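Local atomic coordinates of UL144 (Macacine herpesvirus 1, PDB entry 6NYP), a protein that probably binds the lymphocyte receptor BTLA as a viral mimic of its TNF-receptor-family ligand HVEM, using a slender cysteine-rich fold. Residues Y22-Q27 with G47-T52; T55-T60 with Q71-A76. One frame throughout, in Å; residues are numbered along the deposited sequence.

Both contacts are surface contacts in an elongated chain that has no helix and only short strands, but they hold different elements. Contact 1 lies nearer the middle of the chain and sets the strand 22-26 of one small hairpin against the loop that leads into the strand 51-53 of the next; its one buried residue is Val24. Contact 2, whose centre is about 23 Å from that of contact 1, lies farther out, where a strandless loop is tied back to the strand 74-76. One backbone hydrogen bond, an aromatic ring and an arginine alkyl chain carry contact 1. In contact 2 there is little apolar packing, and a disulfide and threonine and asparagine side chains do the work.

Contact 1. Residues Y22-Q27 with G47-T52; sequences YRVTGQ and GLYQCT
Val24 and Leu48 join by backbone where two successive hairpins of a TNF-receptor-type cysteine-rich chain meet: the strand 22-26, paired with 34-38, lies against the loop that enters the strand 51-53. The bond is a single one, Val24 N to Leu48 O at 2.9 Å, nearly straight (168° at the hydrogen). The same oxygen also receives a CA-H contact from Arg23 CA at 3.4 Å.

Apolar packing rests on Val24 and Tyr49, whose side chains lie side by side and point the same way. Val24 CG1, anti to its backbone N (chi1 172°), reaches Tyr49 CE1 at 3.6 Å, and Val24 O sits at the ring edge, near its plane. CB of Leu48 backs one face of the ring, offset toward the rim. A compact branched valine suits this buried place, where Leu10 and Cys18 also touch it, while a tyrosine can offer ring carbons to the valine and still carry a polar group at its tip: Tyr49 OH comes within 3.4 Å of Gln27 OE1, the amide and ring planes 22° apart.

Arg23 serves by its length. Its CG passes Tyr49 O at 3.6 Å, and its chain runs on to Cys51, which is disulfide-bonded to Cys39. The Cys51 sulfur lies at the guanidinium edge, in its plane, with SG 3.5 Å from Arg23 NH1.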
loop_
_atom_site.group_PDB
_atom_site.type_symbol
_atom_site.label_atom_id
_atom_site.label_comp_id
_atom_site.label_asym_id
_atom_site.label_seq_id
_atom_site.Cartn_x
_atom_site.Cartn_y
_atom_site.Cartn_z
ATOM N N TYR F 22 -0.566 -7.305 7.929
ATOM C CA TYR F 22 -1.621 -7.594 6.925
ATOM C C TYR F 22 -1.211 -8.774 6.038
ATOM O O TYR F 22 -0.006 -8.934 5.768
ATOM C CB TYR F 22 -1.872 -6.355 6.068
ATOM C CG TYR F 22 -2.440 -5.167 6.799
ATOM C CD1 TYR F 22 -1.641 -4.339 7.568
ATOM C CD2 TYR F 22 -3.780 -4.838 6.666
ATOM C CE1 TYR F 22 -2.156 -3.220 8.201
ATOM C CE2 TYR F 22 -4.317 -3.738 7.316
ATOM C CZ TYR F 22 -3.504 -2.925 8.087
ATOM O OH TYR F 22 -4.042 -1.845 8.724
ATOM N N ARG F 23 -2.199 -9.573 5.618
ATOM C CA ARG F 23 -2.057 -10.665 4.618
ATOM C C ARG F 23 -2.823 -10.261 3.350
ATOM O O ARG F 23 -3.804 -9.466 3.472
ATOM C CB ARG F 23 -2.605 -11.982 5.180
ATOM C CG ARG F 23 -4.115 -12.111 5.038
ATOM C CD ARG F 23 -4.876 -12.770 6.163
ATOM N NE ARG F 23 -6.287 -12.835 5.799
ATOM C CZ ARG F 23 -7.271 -13.291 6.570
ATOM N NH1 ARG F 23 -7.013 -13.762 7.779
ATOM N NH2 ARG F 23 -8.516 -13.284 6.122
ATOM N N VAL F 24 -2.413 -10.800 2.195
ATOM C CA VAL F 24 -3.080 -10.573 0.878
ATOM C C VAL F 24 -4.433 -11.300 0.881
ATOM O O VAL F 24 -4.445 -12.539 1.038
ATOM C CB VAL F 24 -2.191 -11.043 -0.291
ATOM C CG1 VAL F 24 -2.917 -10.995 -1.632
ATOM C CG2 VAL F 24 -0.884 -10.270 -0.363
ATOM N N THR F 25 -5.524 -10.540 0.743
ATOM C CA THR F 25 -6.940 -10.998 0.700
ATOM C C THR F 25 -7.452 -10.944 -0.748
ATOM O O THR F 25 -8.491 -11.564 -1.025
ATOM C CB THR F 25 -7.775 -10.135 1.658
ATOM O OG1 THR F 25 -7.553 -10.681 2.954
ATOM C CG2 THR F 25 -9.258 -10.095 1.361
ATOM N N GLY F 26 -6.774 -10.193 -1.620
ATOM C CA GLY F 26 -7.079 -10.093 -3.058
ATOM C C GLY F 26 -5.831 -9.768 -3.855
ATOM O O GLY F 26 -5.120 -8.804 -3.482
ATOM N N GLN F 27 -5.565 -10.541 -4.907
ATOM C CA GLN F 27 -4.383 -10.361 -5.792
ATOM C C GLN F 27 -4.611 -9.114 -6.651
ATOM O O GLN F 27 -5.781 -8.863 -7.017
ATOM C CB GLN F 27 -4.179 -11.572 -6.709
ATOM C CG GLN F 27 -4.366 -12.934 -6.051
ATOM C CD GLN F 27 -3.521 -13.994 -6.715
ATOM O OE1 GLN F 27 -2.889 -14.811 -6.049
ATOM N NE2 GLN F 27 -3.479 -13.969 -8.039
ATOM N N GLY F 47 2.676 -16.754 5.626
ATOM C CA GLY F 47 3.058 -16.583 4.212
ATOM C C GLY F 47 2.647 -15.205 3.734
ATOM O O GLY F 47 2.593 -14.283 4.565
ATOM N N LEU F 48 2.348 -15.068 2.442
ATOM C CA LEU F 48 1.714 -13.845 1.879
ATOM C C LEU F 48 0.263 -13.771 2.367
ATOM O O LEU F 48 -0.234 -12.648 2.590
ATOM C CB LEU F 48 1.790 -13.887 0.351
ATOM C CG LEU F 48 3.196 -13.755 -0.238
ATOM C CD1 LEU F 48 3.218 -14.156 -1.706
ATOM C CD2 LEU F 48 3.745 -12.343 -0.067
ATOM N N TYR F 49 -0.382 -14.927 2.560
ATOM C CA TYR F 49 -1.863 -15.091 2.548
ATOM C C TYR F 49 -2.417 -15.610 3.890
ATOM O O TYR F 49 -3.658 -15.576 4.046
ATOM C CB TYR F 49 -2.263 -16.063 1.432
ATOM C CG TYR F 49 -1.743 -15.746 0.050
ATOM C CD1 TYR F 49 -2.320 -14.752 -0.724
ATOM C CD2 TYR F 49 -0.689 -16.462 -0.500
ATOM C CE1 TYR F 49 -1.843 -14.454 -1.992
ATOM C CE2 TYR F 49 -0.221 -16.200 -1.778
ATOM C CZ TYR F 49 -0.792 -15.183 -2.523
ATOM O OH TYR F 49 -0.316 -14.902 -3.772
ATOM N N GLN F 50 -1.575 -16.103 4.811
ATOM C CA GLN F 50 -2.026 -16.812 6.046
ATOM C C GLN F 50 -1.685 -15.991 7.300
ATOM O O GLN F 50 -0.558 -15.480 7.379
ATOM C CB GLN F 50 -1.383 -18.203 6.138
ATOM C CG GLN F 50 -2.260 -19.364 5.664
ATOM C CD GLN F 50 -2.180 -19.653 4.183
ATOM O OE1 GLN F 50 -1.176 -19.407 3.513
ATOM N NE2 GLN F 50 -3.255 -20.212 3.661
ATOM N N CYS F 51 -2.623 -15.900 8.247
ATOM C CA CYS F 51 -2.368 -15.545 9.673
ATOM C C CYS F 51 -2.266 -16.838 10.494
ATOM O O CYS F 51 -3.284 -17.556 10.583
ATOM C CB CYS F 51 -3.479 -14.691 10.277
ATOM S SG CYS F 51 -3.889 -13.203 9.331
ATOM N N THR F 52 -1.091 -17.130 11.057
ATOM C CA THR F 52 -0.842 -18.309 11.931
ATOM C C THR F 52 -0.889 -17.867 13.399
ATOM O O THR F 52 -0.322 -16.798 13.722
ATOM C CB THR F 52 0.482 -18.985 11.563
ATOM O OG1 THR F 52 0.386 -19.379 10.193
ATOM C CG2 THR F 52 0.807 -20.183 12.426
#

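Contact 2. Residues T55-T60 with Q71-A76; sequences TECQDT and QNTVCA
The amide of Asn72 and the peptide carbonyl of Thr55 are the flat groups through which the two segments meet. Thr55 N lies in the plane of the Asn72 side-chain carbonyl and gives its hydrogen to a lone pair of Asn72 OD1 at 3.1 Å. Thr55 OG1 donates to the same Asn72 OD1, also at 3.1 Å, but tilted from the plane and almost broadside to the C=O bond. The methyl Thr55 CG2 comes to 3.4 Å from Asn72 ND2, and the two side chains cross at about a right angle. Asn72 CG stands anti to its own backbone N (chi1 -165°), beside the carbonyl carbon; besides the two donors from Thr55, OD1 takes a weak bond from Thr73 N. The Thr55 carbonyl is approached from above: Thr73 OG1 donates to Thr55 O at 2.8 Å from 48° out of the carbonyl plane. Threonine suits both places, since a hydroxyl on CB can reach across directly.

These bonds flank a disulfide of the TNF-receptor cysteine-rich domain, the one between its fourth and sixth cysteines. Cys57 SG and Cys75 SG are joined at 2.0 Å with a left-handed twist (chi3 -82°), both CB atoms pointing toward the opposing segment. The link fastens the helix-free loop 55-60 to the strand 74-76, itself paired with 62-65; Thr63 of that partner strand touches Cys57, and Glu61 touches Cys75. Cys57 SG also lies 3.8 Å from Val74 O.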
loop_
_atom_site.group_PDB
_atom_site.type_symbol
_atom_site.label_atom_id
_atom_site.label_comp_id
_atom_site.label_asym_id
_atom_site.label_seq_id
_atom_site.Cartn_x
_atom_site.Cartn_y
_atom_site.Cartn_z
ATOM N N THR F 55 2.514 -19.231 18.810
ATOM C CA THR F 55 2.809 -20.379 19.706
ATOM C C THR F 55 3.127 -19.837 21.103
ATOM O O THR F 55 3.709 -18.748 21.194
ATOM C CB THR F 55 3.924 -21.277 19.151
ATOM O OG1 THR F 55 5.132 -20.520 19.091
ATOM C CG2 THR F 55 3.584 -21.853 17.793
ATOM N N GLU F 56 2.758 -20.581 22.146
ATOM C CA GLU F 56 3.024 -20.237 23.569
ATOM C C GLU F 56 4.216 -21.060 24.075
ATOM O O GLU F 56 4.126 -22.307 24.043
ATOM C CB GLU F 56 1.780 -20.509 24.419
ATOM C CG GLU F 56 0.486 -19.908 23.881
ATOM C CD GLU F 56 -0.175 -18.826 24.720
ATOM O OE1 GLU F 56 -1.310 -18.449 24.383
ATOM O OE2 GLU F 56 0.440 -18.365 25.704
ATOM N N CYS F 57 5.285 -20.399 24.535
ATOM C CA CYS F 57 6.429 -21.043 25.243
ATOM C C CYS F 57 5.929 -21.569 26.600
ATOM O O CYS F 57 5.474 -20.745 27.417
ATOM C CB CYS F 57 7.601 -20.089 25.464
ATOM S SG CYS F 57 8.232 -19.259 23.981
ATOM N N GLN F 58 5.995 -22.886 26.814
ATOM C CA GLN F 58 5.429 -23.583 27.999
ATOM C C GLN F 58 6.219 -23.207 29.263
ATOM O O GLN F 58 7.212 -22.460 29.140
ATOM C CB GLN F 58 5.443 -25.085 27.738
ATOM C CG GLN F 58 6.842 -25.669 27.584
ATOM C CD GLN F 58 6.908 -26.760 26.544
ATOM O OE1 GLN F 58 6.355 -26.639 25.453
ATOM N NE2 GLN F 58 7.603 -27.838 26.871
ATOM N N ASP F 59 5.787 -23.716 30.420
ATOM C CA ASP F 59 6.378 -23.451 31.764
ATOM C C ASP F 59 7.849 -23.899 31.811
ATOM O O ASP F 59 8.621 -23.239 32.537
ATOM C CB ASP F 59 5.547 -24.090 32.883
ATOM C CG ASP F 59 5.080 -25.513 32.614
ATOM O OD1 ASP F 59 5.492 -26.084 31.582
ATOM O OD2 ASP F 59 4.296 -26.028 33.429
ATOM N N THR F 60 8.226 -24.959 31.079
ATOM C CA THR F 60 9.616 -25.508 31.021
ATOM C C THR F 60 10.431 -24.811 29.915
ATOM O O THR F 60 11.327 -25.462 29.331
ATOM C CB THR F 60 9.605 -27.035 30.853
ATOM O OG1 THR F 60 10.954 -27.504 30.888
ATOM C CG2 THR F 60 8.953 -27.507 29.572
ATOM N N GLN F 71 6.612 -12.317 12.716
ATOM C CA GLN F 71 7.408 -13.496 13.170
ATOM C C GLN F 71 6.781 -14.130 14.420
ATOM O O GLN F 71 6.195 -13.390 15.248
ATOM C CB GLN F 71 8.882 -13.136 13.393
ATOM C CG GLN F 71 9.146 -11.673 13.722
ATOM C CD GLN F 71 10.603 -11.288 13.612
ATOM O OE1 GLN F 71 11.396 -11.934 12.926
ATOM N NE2 GLN F 71 10.963 -10.210 14.292
ATOM N N ASN F 72 6.910 -15.461 14.527
ATOM C CA ASN F 72 6.408 -16.305 15.646
ATOM C C ASN F 72 7.245 -16.017 16.902
ATOM O O ASN F 72 8.329 -15.412 16.753
ATOM C CB ASN F 72 6.474 -17.792 15.279
ATOM C CG ASN F 72 5.659 -18.685 16.193
ATOM O OD1 ASN F 72 4.877 -18.204 17.013
ATOM N ND2 ASN F 72 5.850 -19.988 16.068
ATOM N N THR F 73 6.769 -16.432 18.085
ATOM C CA THR F 73 7.545 -16.412 19.358
ATOM C C THR F 73 8.789 -17.294 19.194
ATOM O O THR F 73 8.735 -18.249 18.398
ATOM C CB THR F 73 6.728 -16.894 20.568
ATOM O OG1 THR F 73 6.321 -18.240 20.321
ATOM C CG2 THR F 73 5.499 -16.062 20.856
ATOM N N VAL F 74 9.869 -16.966 19.902
ATOM C CA VAL F 74 11.096 -17.810 19.992
ATOM C C VAL F 74 11.192 -18.312 21.432
ATOM O O VAL F 74 11.104 -17.467 22.346
ATOM C CB VAL F 74 12.365 -17.044 19.569
ATOM C CG1 VAL F 74 13.589 -17.951 19.562
ATOM C CG2 VAL F 74 12.188 -16.366 18.218
ATOM N N CYS F 75 11.332 -19.631 21.608
ATOM C CA CYS F 75 11.433 -20.315 22.925
ATOM C C CYS F 75 12.794 -21.008 23.049
ATOM O O CYS F 75 13.325 -21.467 22.017
ATOM C CB CYS F 75 10.321 -21.340 23.109
ATOM S SG CYS F 75 8.684 -20.725 22.637
ATOM N N ALA F 76 13.332 -21.060 24.271
ATOM C CA ALA F 76 14.521 -21.853 24.659
ATOM C C ALA F 76 14.330 -22.379 26.086
ATOM O O ALA F 76 13.550 -21.766 26.854
ATOM C CB ALA F 76 15.769 -21.013 24.535
#